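Local coordinates for restriction endonuclease S subunits (Thermoanaerobacter tengcongensis, PDB 3OKG), which probably serves as the DNA-recognising specificity subunit of a type I restriction-modification methyltransferase, which is assembled from M and S polypeptides, at residues A[283-291]-A[299-307]; A[205-213]-A[374-385]. All coordinates share one frame; numbering follows the deposited sequence.

The two contacts hold different elements. Interaction 1 lies within the second DNA specificity region and is local: a beta hairpin and the turns beyond it, joined mainly by backbone hydrogen bonds, with half of its residues buried. Interaction 2 is long-range and brings the end of helix 174-216 against helix 365-388, which follows the strands of that region; the antiparallel coiled-coil helices pair through apolar side chains, mixing buried residues such as Ala212 and Ile378 with an exposed margin at Leu208 and Tyr374. In sequence, interaction 1 is nested within the loop that interaction 2 closes. Their centres are about 24 Å apart and they do not touch, but helix 324-333 meets side chains of both.

Interaction 1: residues A[283-291]-A[299-307]; sequences VARPGDVLI and STNVANLAC
A beta hairpin of the DNA specificity region, strands 289-291 and 300-302 running antiparallel, is continued by the turns that lead to a second pairing of Ala284 with Cys307. In the hairpin, Leu290 and Asn301 form the hydrogen-bonded pair: Leu290 N gives a nearly straight bond to Asn301 O at 2.7 Å, and Asn301 N returns one to Leu290 O. Beyond them Ala303 N meets Asp288 O at 2.9 Å, almost head-on to the carbonyl, and Gly287 N reaches Ala303 O. This last bond falls at a turn where Gly287 has phi 115°, a backbone shape that would jam a side chain against the preceding carbonyl. The methyl CB of Ala303 fills the bend, 3.3 Å from Arg285 O. Asp288 ties the turn together from within, its OD2 taking Arg285 N at 2.7 Å from above the carboxylate plane while also salt-bridged to Arg317. Val289, Thr300 and Val302 share the sheet face packed against helix 324-333; Leu290 is on the other. At the far end Ala284 and Cys307 exchange two backbone bonds, and Cys307 SG, set between its own backbone N and carbonyl carbon (chi1 60°), lies 3.9 Å from Ala284 CB.

Interaction 2: residues A[205-213]-A[374-385]; sequences TELLMQTAL and YLDQIQQQVAAL
Helices 205-213 and 374-385 run antiparallel at 150°, their axes 9.4 Å apart at closest approach, and pack knobs-into-holes as part of the long coiled coil of the subunit. One knob is Ile378, seated among Thr205, Leu208, Met209 and Ala212. Its two branches divide the work: CG2, anti to the backbone N, leans on Met209 CB at 3.7 Å, while CD1 reaches Leu208 CG at 3.9 Å and also faces the methyl of Ala212. An alanine at Ile378 would lose both arms and is likely to leave Leu208 and Met209 with a gap between the helices. Thr205 is the knob from the other side, set among Ile378, Gln381, Val382 and Leu385, its CG2 3.7 Å from Val382 CG2 and its hydroxyl bonded back to Ala201 O in its own helix. Ala212 CB touches the edge of the Tyr374 ring at CE2, near the ring plane, and meets Leu375 CD2 at 3.8 Å; the Leu375 and Leu213 side chains cross at a slant, CD1 touching CD2. On this flank Tyr329 of helix 324-333 covers Leu213, Leu375 and Gln379. Bent at both chi2 (63°) and chi3 (86°), the chain of Met209 curls over the opposing helix and lays its CE methyl 3.2 Å from Gln379 N.

Interaction 1: residues A[283-291]-A[299-307]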
loop_
_atom_site.group_PDB
_atom_site.type_symbol
_atom_site.label_atom_id
_atom_site.label_comp_id
_atom_site.label_asym_id
_atom_site.label_seq_id
_atom_site.Cartn_x
_atom_site.Cartn_y
_atom_site.Cartn_z
ATOM N N VAL A 283 -39.786 -5.684 -4.003
ATOM C CA VAL A 283 -39.163 -4.369 -4.190
ATOM C C VAL A 283 -38.518 -3.825 -2.923
ATOM O O VAL A 283 -39.114 -3.856 -1.848
ATOM C CB VAL A 283 -40.179 -3.344 -4.729
ATOM C CG1 VAL A 283 -39.549 -1.970 -4.850
ATOM C CG2 VAL A 283 -40.730 -3.817 -6.082
ATOM N N ALA A 284 -37.291 -3.337 -3.066
ATOM C CA ALA A 284 -36.607 -2.609 -2.004
ATOM C C ALA A 284 -36.522 -1.128 -2.392
ATOM O O ALA A 284 -36.388 -0.793 -3.573
ATOM C CB ALA A 284 -35.229 -3.191 -1.787
ATOM N N ARG A 285 -36.613 -0.239 -1.408
ATOM C CA ARG A 285 -36.554 1.203 -1.663
ATOM C C ARG A 285 -35.321 1.853 -1.033
ATOM O O ARG A 285 -34.629 1.234 -0.211
ATOM C CB ARG A 285 -37.818 1.887 -1.130
ATOM C CG ARG A 285 -39.099 1.122 -1.396
ATOM C CD ARG A 285 -40.329 1.967 -1.115
ATOM N NE ARG A 285 -40.392 2.427 0.268
ATOM C CZ ARG A 285 -41.526 2.692 0.908
ATOM N NH1 ARG A 285 -42.684 2.535 0.292
ATOM N NH2 ARG A 285 -41.509 3.105 2.170
ATOM N N PRO A 286 -35.045 3.113 -1.409
ATOM C CA PRO A 286 -33.929 3.834 -0.801
ATOM C C PRO A 286 -34.055 3.803 0.713
ATOM O O PRO A 286 -35.104 4.155 1.264
ATOM C CB PRO A 286 -34.117 5.256 -1.320
ATOM C CG PRO A 286 -34.774 5.067 -2.641
ATOM C CD PRO A 286 -35.695 3.904 -2.470
ATOM N N GLY A 287 -32.986 3.369 1.370
ATOM C CA GLY A 287 -32.997 3.191 2.804
ATOM C C GLY A 287 -32.826 1.727 3.136
ATOM O O GLY A 287 -31.828 1.339 3.737
ATOM N N ASP A 288 -33.785 0.906 2.717
ATOM C CA ASP A 288 -33.788 -0.502 3.095
ATOM C C ASP A 288 -32.423 -1.150 3.053
ATOM O O ASP A 288 -31.608 -0.888 2.162
ATOM C CB ASP A 288 -34.673 -1.343 2.176
ATOM C CG ASP A 288 -36.064 -0.774 2.022
ATOM O OD1 ASP A 288 -36.444 0.109 2.815
ATOM O OD2 ASP A 288 -36.773 -1.204 1.087
ATOM N N VAL A 289 -32.189 -2.018 4.027
ATOM C CA VAL A 289 -30.958 -2.764 4.120
ATOM C C VAL A 289 -31.124 -4.037 3.328
ATOM O O VAL A 289 -32.177 -4.673 3.392
ATOM C CB VAL A 289 -30.648 -3.081 5.616
ATOM C CG1 VAL A 289 -29.455 -4.024 5.738
ATOM C CG2 VAL A 289 -30.389 -1.769 6.386
ATOM N N LEU A 290 -30.107 -4.403 2.555
ATOM C CA LEU A 290 -30.150 -5.641 1.788
ATOM C C LEU A 290 -29.250 -6.635 2.484
ATOM O O LEU A 290 -28.184 -6.272 2.981
ATOM C CB LEU A 290 -29.673 -5.421 0.333
ATOM C CG LEU A 290 -30.364 -4.315 -0.474
ATOM C CD1 LEU A 290 -29.640 -4.057 -1.784
ATOM C CD2 LEU A 290 -31.833 -4.650 -0.740
ATOM N N ILE A 291 -29.657 -7.892 2.523
ATOM C CA ILE A 291 -28.847 -8.898 3.199
ATOM C C ILE A 291 -28.825 -10.179 2.378
ATOM O O ILE A 291 -29.824 -10.531 1.762
ATOM C CB ILE A 291 -29.362 -9.162 4.624
ATOM C CG1 ILE A 291 -28.414 -10.088 5.385
ATOM C CG2 ILE A 291 -30.785 -9.711 4.593
ATOM C CD1 ILE A 291 -28.567 -9.991 6.889
ATOM N N SER A 299 -23.868 -11.096 4.664
ATOM C CA SER A 299 -23.304 -9.885 4.074
ATOM C C SER A 299 -24.401 -8.881 3.729
ATOM O O SER A 299 -25.529 -9.260 3.405
ATOM C CB SER A 299 -22.490 -10.221 2.820
ATOM O OG SER A 299 -22.141 -9.032 2.144
ATOM N N THR A 300 -24.038 -7.605 3.741
ATOM C CA THR A 300 -24.992 -6.510 3.738
ATOM C C THR A 300 -24.687 -5.354 2.763
ATOM O O THR A 300 -23.528 -5.030 2.480
ATOM C CB THR A 300 -25.047 -5.923 5.171
ATOM O OG1 THR A 300 -26.238 -6.366 5.835
ATOM C CG2 THR A 300 -25.018 -4.426 5.131
ATOM N N ASN A 301 -25.747 -4.731 2.258
ATOM C CA ASN A 301 -25.666 -3.469 1.538
ATOM C C ASN A 301 -26.878 -2.595 1.865
ATOM O O ASN A 301 -27.818 -3.037 2.516
ATOM C CB ASN A 301 -25.630 -3.702 0.017
ATOM C CG ASN A 301 -24.267 -3.399 -0.609
ATOM O OD1 ASN A 301 -23.215 -3.616 -0.007
ATOM N ND2 ASN A 301 -24.292 -2.902 -1.833
ATOM N N VAL A 302 -26.873 -1.357 1.398
ATOM C CA VAL A 302 -28.057 -0.510 1.510
ATOM C C VAL A 302 -28.550 -0.113 0.127
ATOM O O VAL A 302 -27.756 0.217 -0.749
ATOM C CB VAL A 302 -27.760 0.760 2.326
ATOM C CG1 VAL A 302 -28.802 1.839 2.061
ATOM C CG2 VAL A 302 -27.680 0.422 3.816
ATOM N N ALA A 303 -29.861 -0.141 -0.067
ATOM C CA ALA A 303 -30.444 0.274 -1.343
ATOM C C ALA A 303 -30.402 1.783 -1.479
ATOM O O ALA A 303 -30.796 2.495 -0.561
ATOM C CB ALA A 303 -31.884 -0.205 -1.451
ATOM N N ASN A 304 -29.938 2.284 -2.620
ATOM C CA ASN A 304 -30.038 3.726 -2.876
ATOM C C ASN A 304 -31.050 4.094 -3.955
ATOM O O ASN A 304 -31.248 5.276 -4.244
ATOM C CB ASN A 304 -28.675 4.377 -3.155
ATOM C CG ASN A 304 -27.821 3.587 -4.138
ATOM O OD1 ASN A 304 -26.637 3.890 -4.322
ATOM N ND2 ASN A 304 -28.409 2.576 -4.771
ATOM N N LEU A 305 -31.699 3.081 -4.529
ATOM C CA LEU A 305 -32.713 3.294 -5.558
ATOM C C LEU A 305 -33.818 2.256 -5.424
ATOM O O LEU A 305 -33.579 1.145 -4.949
ATOM C CB LEU A 305 -32.094 3.163 -6.956
ATOM C CG LEU A 305 -31.277 4.309 -7.545
ATOM C CD1 LEU A 305 -31.880 5.647 -7.151
ATOM C CD2 LEU A 305 -29.825 4.214 -7.109
ATOM N N ALA A 306 -35.029 2.603 -5.846
ATOM C CA ALA A 306 -36.059 1.586 -6.000
ATOM C C ALA A 306 -35.461 0.481 -6.873
ATOM O O ALA A 306 -34.874 0.751 -7.912
ATOM C CB ALA A 306 -37.301 2.176 -6.640
ATOM N N CYS A 307 -35.582 -0.759 -6.438
ATOM C CA CYS A 307 -34.992 -1.871 -7.164
ATOM C C CYS A 307 -35.777 -3.119 -6.816
ATOM O O CYS A 307 -36.756 -3.033 -6.075
ATOM C CB CYS A 307 -33.515 -2.041 -6.805
ATOM S SG CYS A 307 -33.158 -2.384 -5.018
#

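Interaction 2: residues A[205-213]-A[374-385]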
loop_
_atom_site.group_PDB
_atom_site.type_symbol
_atom_site.label_atom_id
_atom_site.label_comp_id
_atom_site.label_asym_id
_atom_site.label_seq_id
_atom_site.Cartn_x
_atom_site.Cartn_y
_atom_site.Cartn_z
ATOM N N THR A 205 -7.269 1.130 16.942
ATOM C CA THR A 205 -8.538 1.689 16.509
ATOM C C THR A 205 -9.525 0.557 16.169
ATOM O O THR A 205 -10.712 0.638 16.500
ATOM C CB THR A 205 -8.352 2.688 15.345
ATOM O OG1 THR A 205 -7.435 3.709 15.754
ATOM C CG2 THR A 205 -9.665 3.359 14.990
ATOM N N GLU A 206 -9.029 -0.507 15.546
ATOM C CA GLU A 206 -9.866 -1.672 15.262
ATOM C C GLU A 206 -10.410 -2.256 16.561
ATOM O O GLU A 206 -11.585 -2.611 16.652
ATOM C CB GLU A 206 -9.080 -2.717 14.477
ATOM C CG GLU A 206 -8.925 -2.349 13.010
ATOM C CD GLU A 206 -8.028 -3.313 12.258
ATOM O OE1 GLU A 206 -7.624 -4.341 12.849
ATOM O OE2 GLU A 206 -7.727 -3.043 11.077
ATOM N N LEU A 207 -9.547 -2.338 17.567
ATOM C CA LEU A 207 -9.920 -2.867 18.870
ATOM C C LEU A 207 -11.001 -1.996 19.517
ATOM O O LEU A 207 -11.974 -2.491 20.106
ATOM C CB LEU A 207 -8.680 -2.948 19.763
ATOM C CG LEU A 207 -8.555 -4.166 20.672
ATOM C CD1 LEU A 207 -7.119 -4.304 21.178
ATOM C CD2 LEU A 207 -9.538 -4.057 21.817
ATOM N N LEU A 208 -10.825 -0.690 19.401
ATOM C CA LEU A 208 -11.833 0.263 19.845
ATOM C C LEU A 208 -13.217 -0.000 19.225
ATOM O O LEU A 208 -14.238 0.042 19.922
ATOM C CB LEU A 208 -11.386 1.686 19.509
ATOM C CG LEU A 208 -12.373 2.790 19.889
ATOM C CD1 LEU A 208 -12.906 2.594 21.313
ATOM C CD2 LEU A 208 -11.740 4.156 19.730
ATOM N N MET A 209 -13.251 -0.239 17.920
ATOM C CA MET A 209 -14.525 -0.443 17.228
ATOM C C MET A 209 -15.185 -1.705 17.769
ATOM O O MET A 209 -16.353 -1.694 18.180
ATOM C CB MET A 209 -14.311 -0.583 15.728
ATOM C CG MET A 209 -15.547 -1.013 14.953
ATOM S SD MET A 209 -16.857 0.229 15.096
ATOM C CE MET A 209 -16.350 1.272 13.774
ATOM N N GLN A 210 -14.412 -2.786 17.774
ATOM C CA GLN A 210 -14.869 -4.079 18.271
ATOM C C GLN A 210 -15.396 -3.990 19.717
ATOM O O GLN A 210 -16.466 -4.515 20.027
ATOM C CB GLN A 210 -13.738 -5.106 18.118
ATOM C CG GLN A 210 -14.056 -6.504 18.614
ATOM C CD GLN A 210 -12.916 -7.484 18.349
ATOM O OE1 GLN A 210 -12.703 -7.910 17.210
ATOM N NE2 GLN A 210 -12.182 -7.847 19.404
ATOM N N THR A 211 -14.663 -3.291 20.581
ATOM C CA THR A 211 -15.068 -3.047 21.963
ATOM C C THR A 211 -16.352 -2.223 22.065
ATOM O O THR A 211 -17.239 -2.512 22.891
ATOM C CB THR A 211 -13.941 -2.320 22.749
ATOM O OG1 THR A 211 -12.809 -3.188 22.875
ATOM C CG2 THR A 211 -14.423 -1.925 24.131
ATOM N N ALA A 212 -16.457 -1.187 21.243
ATOM C CA ALA A 212 -17.653 -0.343 21.255
ATOM C C ALA A 212 -18.908 -1.133 20.823
ATOM O O ALA A 212 -19.969 -0.971 21.403
ATOM C CB ALA A 212 -17.463 0.895 20.364
ATOM N N LEU A 213 -18.776 -1.973 19.804
ATOM C CA LEU A 213 -19.920 -2.716 19.297
ATOM C C LEU A 213 -20.365 -3.731 20.350
ATOM O O LEU A 213 -21.561 -3.876 20.608
ATOM C CB LEU A 213 -19.582 -3.417 17.988
ATOM C CG LEU A 213 -19.307 -2.511 16.761
ATOM C CD1 LEU A 213 -18.642 -3.306 15.651
ATOM C CD2 LEU A 213 -20.604 -1.923 16.239
ATOM N N TYR A 374 -21.343 8.215 17.271
ATOM C CA TYR A 374 -20.085 7.779 17.864
ATOM C C TYR A 374 -19.403 6.670 17.059
ATOM O O TYR A 374 -18.214 6.753 16.776
ATOM C CB TYR A 374 -20.289 7.347 19.314
ATOM C CG TYR A 374 -19.094 6.646 19.903
ATOM C CD1 TYR A 374 -17.928 7.355 20.209
ATOM C CD2 TYR A 374 -19.126 5.286 20.164
ATOM C CE1 TYR A 374 -16.815 6.721 20.752
ATOM C CE2 TYR A 374 -18.016 4.635 20.723
ATOM C CZ TYR A 374 -16.867 5.360 21.013
ATOM O OH TYR A 374 -15.765 4.730 21.556
ATOM N N LEU A 375 -20.150 5.625 16.710
ATOM C CA LEU A 375 -19.619 4.524 15.904
ATOM C C LEU A 375 -19.152 4.992 14.526
ATOM O O LEU A 375 -18.178 4.476 13.993
ATOM C CB LEU A 375 -20.693 3.429 15.709
ATOM C CG LEU A 375 -21.130 2.667 16.977
ATOM C CD1 LEU A 375 -22.225 1.636 16.584
ATOM C CD2 LEU A 375 -19.954 1.982 17.652
ATOM N N ASP A 376 -19.893 5.920 13.929
ATOM C CA ASP A 376 -19.530 6.439 12.619
ATOM C C ASP A 376 -18.142 7.069 12.671
ATOM O O ASP A 376 -17.359 6.914 11.733
ATOM C CB ASP A 376 -20.532 7.498 12.157
ATOM C CG ASP A 376 -21.801 6.895 11.586
ATOM O OD1 ASP A 376 -21.850 5.662 11.366
ATOM O OD2 ASP A 376 -22.742 7.675 11.353
ATOM N N GLN A 377 -17.856 7.797 13.751
ATOM C CA GLN A 377 -16.535 8.435 13.884
ATOM C C GLN A 377 -15.421 7.373 13.874
ATOM O O GLN A 377 -14.448 7.484 13.149
ATOM C CB GLN A 377 -16.489 9.301 15.152
ATOM C CG GLN A 377 -15.115 9.803 15.544
ATOM C CD GLN A 377 -14.885 11.272 15.193
ATOM O OE1 GLN A 377 -15.539 11.833 14.303
ATOM N NE2 GLN A 377 -13.948 11.903 15.900
ATOM N N ILE A 378 -15.575 6.324 14.675
ATOM C CA ILE A 378 -14.593 5.246 14.714
ATOM C C ILE A 378 -14.490 4.510 13.377
ATOM O O ILE A 378 -13.392 4.194 12.892
ATOM C CB ILE A 378 -14.954 4.207 15.792
ATOM C CG1 ILE A 378 -15.143 4.874 17.157
ATOM C CG2 ILE A 378 -13.908 3.118 15.836
ATOM C CD1 ILE A 378 -15.699 3.895 18.236
ATOM N N GLN A 379 -15.634 4.208 12.783
ATOM C CA GLN A 379 -15.644 3.479 11.513
ATOM C C GLN A 379 -14.895 4.266 10.443
ATOM O O GLN A 379 -14.154 3.698 9.642
ATOM C CB GLN A 379 -17.086 3.190 11.074
ATOM C CG GLN A 379 -17.269 2.734 9.637
ATOM C CD GLN A 379 -18.748 2.764 9.222
ATOM O OE1 GLN A 379 -19.274 3.795 8.789
ATOM N NE2 GLN A 379 -19.421 1.633 9.377
ATOM N N GLN A 380 -15.070 5.579 10.438
ATOM C CA GLN A 380 -14.366 6.396 9.453
ATOM C C GLN A 380 -12.873 6.394 9.718
ATOM O O GLN A 380 -12.069 6.499 8.790
ATOM C CB GLN A 380 -14.890 7.831 9.461
ATOM C CG GLN A 380 -16.299 7.958 8.933
ATOM C CD GLN A 380 -16.969 9.228 9.407
ATOM O OE1 GLN A 380 -16.324 10.092 10.009
ATOM N NE2 GLN A 380 -18.274 9.347 9.148
ATOM N N GLN A 381 -12.500 6.278 10.988
ATOM C CA GLN A 381 -11.084 6.345 11.350
ATOM C C GLN A 381 -10.400 5.042 10.970
ATOM O O GLN A 381 -9.323 5.057 10.398
ATOM C CB GLN A 381 -10.904 6.685 12.844
ATOM C CG GLN A 381 -11.383 8.093 13.189
ATOM C CD GLN A 381 -11.528 8.283 14.685
ATOM O OE1 GLN A 381 -11.632 7.306 15.425
ATOM N NE2 GLN A 381 -11.536 9.533 15.139
ATOM N N VAL A 382 -11.050 3.916 11.260
ATOM C CA VAL A 382 -10.555 2.602 10.862
ATOM C C VAL A 382 -10.327 2.534 9.351
ATOM O O VAL A 382 -9.303 2.034 8.879
ATOM C CB VAL A 382 -11.597 1.500 11.208
ATOM C CG1 VAL A 382 -11.226 0.175 10.534
ATOM C CG2 VAL A 382 -11.690 1.327 12.692
ATOM N N ALA A 383 -11.310 3.011 8.599
ATOM C CA ALA A 383 -11.232 3.013 7.140
ATOM C C ALA A 383 -10.062 3.857 6.651
ATOM O O ALA A 383 -9.295 3.416 5.808
ATOM C CB ALA A 383 -12.530 3.516 6.531
ATOM N N ALA A 384 -9.937 5.067 7.188
ATOM C CA ALA A 384 -8.840 5.958 6.823
ATOM C C ALA A 384 -7.479 5.327 7.127
ATOM O O ALA A 384 -6.552 5.389 6.313
ATOM C CB ALA A 384 -8.973 7.300 7.520
ATOM N N LEU A 385 -7.356 4.722 8.298
ATOM C CA LEU A 385 -6.079 4.156 8.730
ATOM C C LEU A 385 -5.675 2.992 7.820
ATOM O O LEU A 385 -4.489 2.755 7.551
ATOM C CB LEU A 385 -6.178 3.670 10.170
ATOM C CG LEU A 385 -6.070 4.758 11.245
ATOM C CD1 LEU A 385 -6.540 4.204 12.593
ATOM C CD2 LEU A 385 -4.634 5.247 11.321
#